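PDB 4N1Y: estrogen receptor from Crassostrea gigas, which probably activates transcription constitutively, as a nuclear receptor whose ligand-binding domain has lost the hormone-dependent switch of its steroid-receptor relatives. Local coordinates for residues V42-R47 with A99-L104. Numbering follows the deposited sequence.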
loop_
_atom_site.group_PDB
_atom_site.type_symbol
_atom_site.label_atom_id
_atom_site.label_comp_id
_atom_site.label_asym_id
_atom_site.label_seq_id
_atom_site.Cartn_x
_atom_site.Cartn_y
_atom_site.Cartn_z
ATOM N N VAL B 42 -18.162 -12.766 -7.037
ATOM C CA VAL B 42 -18.249 -11.610 -7.915
ATOM C C VAL B 42 -19.490 -10.783 -7.656
ATOM O O VAL B 42 -19.423 -9.554 -7.646
ATOM C CB VAL B 42 -18.247 -12.033 -9.403
ATOM C CG1 VAL B 42 -18.903 -10.979 -10.287
ATOM C CG2 VAL B 42 -16.842 -12.336 -9.857
ATOM N N LYS B 43 -20.625 -11.437 -7.446
ATOM C CA LYS B 43 -21.834 -10.658 -7.287
ATOM C C LYS B 43 -22.145 -10.278 -5.846
ATOM O O LYS B 43 -22.860 -9.305 -5.604
ATOM C CB LYS B 43 -22.989 -11.360 -7.963
ATOM C CG LYS B 43 -23.370 -10.403 -9.035
ATOM C CD LYS B 43 -24.244 -10.843 -10.178
ATOM C CE LYS B 43 -24.153 -9.638 -11.061
ATOM N NZ LYS B 43 -22.656 -9.380 -11.354
ATOM N N LEU B 44 -21.541 -10.981 -4.895
ATOM C CA LEU B 44 -21.584 -10.527 -3.527
ATOM C C LEU B 44 -20.855 -9.195 -3.534
ATOM O O LEU B 44 -21.285 -8.227 -2.899
ATOM C CB LEU B 44 -20.921 -11.521 -2.592
ATOM C CG LEU B 44 -21.072 -11.163 -1.123
ATOM C CD1 LEU B 44 -22.535 -11.023 -0.739
ATOM C CD2 LEU B 44 -20.388 -12.205 -0.279
ATOM N N ALA B 45 -19.781 -9.146 -4.322
ATOM C CA ALA B 45 -18.964 -7.956 -4.447
ATOM C C ALA B 45 -19.777 -6.808 -4.998
ATOM O O ALA B 45 -19.656 -5.682 -4.530
ATOM C CB ALA B 45 -17.787 -8.219 -5.332
ATOM N N GLU B 46 -20.602 -7.086 -5.996
ATOM C CA GLU B 46 -21.391 -6.029 -6.609
ATOM C C GLU B 46 -22.459 -5.459 -5.674
ATOM O O GLU B 46 -22.717 -4.254 -5.689
ATOM C CB GLU B 46 -22.018 -6.516 -7.909
ATOM C CG GLU B 46 -21.470 -5.719 -9.064
ATOM C CD GLU B 46 -22.226 -5.905 -10.348
ATOM O OE1 GLU B 46 -23.288 -5.266 -10.516
ATOM O OE2 GLU B 46 -21.733 -6.675 -11.198
ATOM N N ARG B 47 -23.069 -6.308 -4.852
ATOM C CA ARG B 47 -24.071 -5.818 -3.913
ATOM C C ARG B 47 -23.381 -4.962 -2.846
ATOM O O ARG B 47 -23.856 -3.886 -2.500
ATOM C CB ARG B 47 -24.834 -6.982 -3.286
ATOM C CG ARG B 47 -25.576 -7.832 -4.309
ATOM C CD ARG B 47 -26.712 -8.648 -3.680
ATOM N NE ARG B 47 -26.319 -9.210 -2.387
ATOM C CZ ARG B 47 -27.146 -9.420 -1.369
ATOM N NH1 ARG B 47 -28.436 -9.118 -1.478
ATOM N NH2 ARG B 47 -26.681 -9.937 -0.240
ATOM N N ALA B 99 -14.740 -14.676 5.898
ATOM C CA ALA B 99 -16.191 -14.650 5.866
ATOM C C ALA B 99 -16.681 -13.556 4.920
ATOM O O ALA B 99 -16.858 -12.408 5.333
ATOM C CB ALA B 99 -16.743 -14.448 7.262
ATOM N N PHE B 100 -16.895 -13.912 3.655
ATOM C CA PHE B 100 -17.363 -12.953 2.652
ATOM C C PHE B 100 -18.802 -12.573 2.925
ATOM O O PHE B 100 -19.222 -11.423 2.752
ATOM C CB PHE B 100 -17.193 -13.528 1.254
ATOM C CG PHE B 100 -15.782 -13.876 0.951
ATOM C CD1 PHE B 100 -14.889 -12.898 0.547
ATOM C CD2 PHE B 100 -15.329 -15.176 1.113
ATOM C CE1 PHE B 100 -13.569 -13.209 0.298
ATOM C CE2 PHE B 100 -14.010 -15.499 0.858
ATOM C CZ PHE B 100 -13.127 -14.514 0.450
ATOM N N ALA B 101 -19.549 -13.564 3.362
ATOM C CA ALA B 101 -20.867 -13.346 3.892
ATOM C C ALA B 101 -20.994 -14.356 5.019
ATOM O O ALA B 101 -20.176 -15.275 5.115
ATOM C CB ALA B 101 -21.930 -13.547 2.816
ATOM N N PRO B 102 -21.986 -14.181 5.905
ATOM C CA PRO B 102 -22.232 -15.247 6.880
ATOM C C PRO B 102 -22.530 -16.548 6.127
ATOM O O PRO B 102 -22.179 -17.658 6.532
ATOM C CB PRO B 102 -23.466 -14.755 7.647
ATOM C CG PRO B 102 -23.530 -13.296 7.405
ATOM C CD PRO B 102 -22.896 -13.037 6.076
ATOM N N ASP B 103 -23.150 -16.340 4.970
ATOM C CA ASP B 103 -23.590 -17.351 4.024
ATOM C C ASP B 103 -22.431 -18.032 3.286
ATOM O O ASP B 103 -22.634 -19.011 2.574
ATOM C CB ASP B 103 -24.492 -16.627 3.014
ATOM C CG ASP B 103 -25.582 -17.479 2.462
ATOM O OD1 ASP B 103 -25.373 -18.694 2.281
ATOM O OD2 ASP B 103 -26.667 -16.913 2.208
ATOM N N LEU B 104 -21.213 -17.523 3.476
ATOM C CA LEU B 104 -20.111 -17.927 2.620
ATOM C C LEU B 104 -18.737 -17.778 3.273
ATOM O O LEU B 104 -18.011 -16.816 2.989
ATOM C CB LEU B 104 -20.150 -17.117 1.326
ATOM C CG LEU B 104 -19.247 -17.629 0.218
ATOM C CD1 LEU B 104 -19.680 -19.056 -0.065
ATOM C CD2 LEU B 104 -19.373 -16.762 -1.021
#
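Phe100 meets Leu44 where the chain leaves strand 97-99 and changes direction. A single methyl of the helix, Leu44 CD2, makes the contact: it lies 3.8 Å from Phe100 CB and also rests against the carbonyl group of that residue. With Leu44 CG anti to the backbone N (chi1 -174°), the branched end reaches out from the helix to the loop. The ring of Phe100 swings off from Leu44, packs on Leu41 of the same helix and meets the ring of Phe120, with the planes of Phe100 and Phe120 at about 50°; a large apolar ring suits so buried a place. Next, Ala101 CB meets Leu44 CD2 at 3.7 Å, its single methyl a fitting apolar neighbour in this buried place. Ala101 also begins a type I turn, closed by Leu104 N to Ala101 O at 3.0 Å, in which Pro102 fits the second position with its phi of -58°. Asp103 binds His25 N through OD2, tying the turn to the loop preceding helix 34-56. Leu104 then turns its side chain to Leu41. The whole is a beta hairpin packed against a long helix, the small two-stranded sheet characteristic of the otherwise helical nuclear-receptor ligand-binding domain.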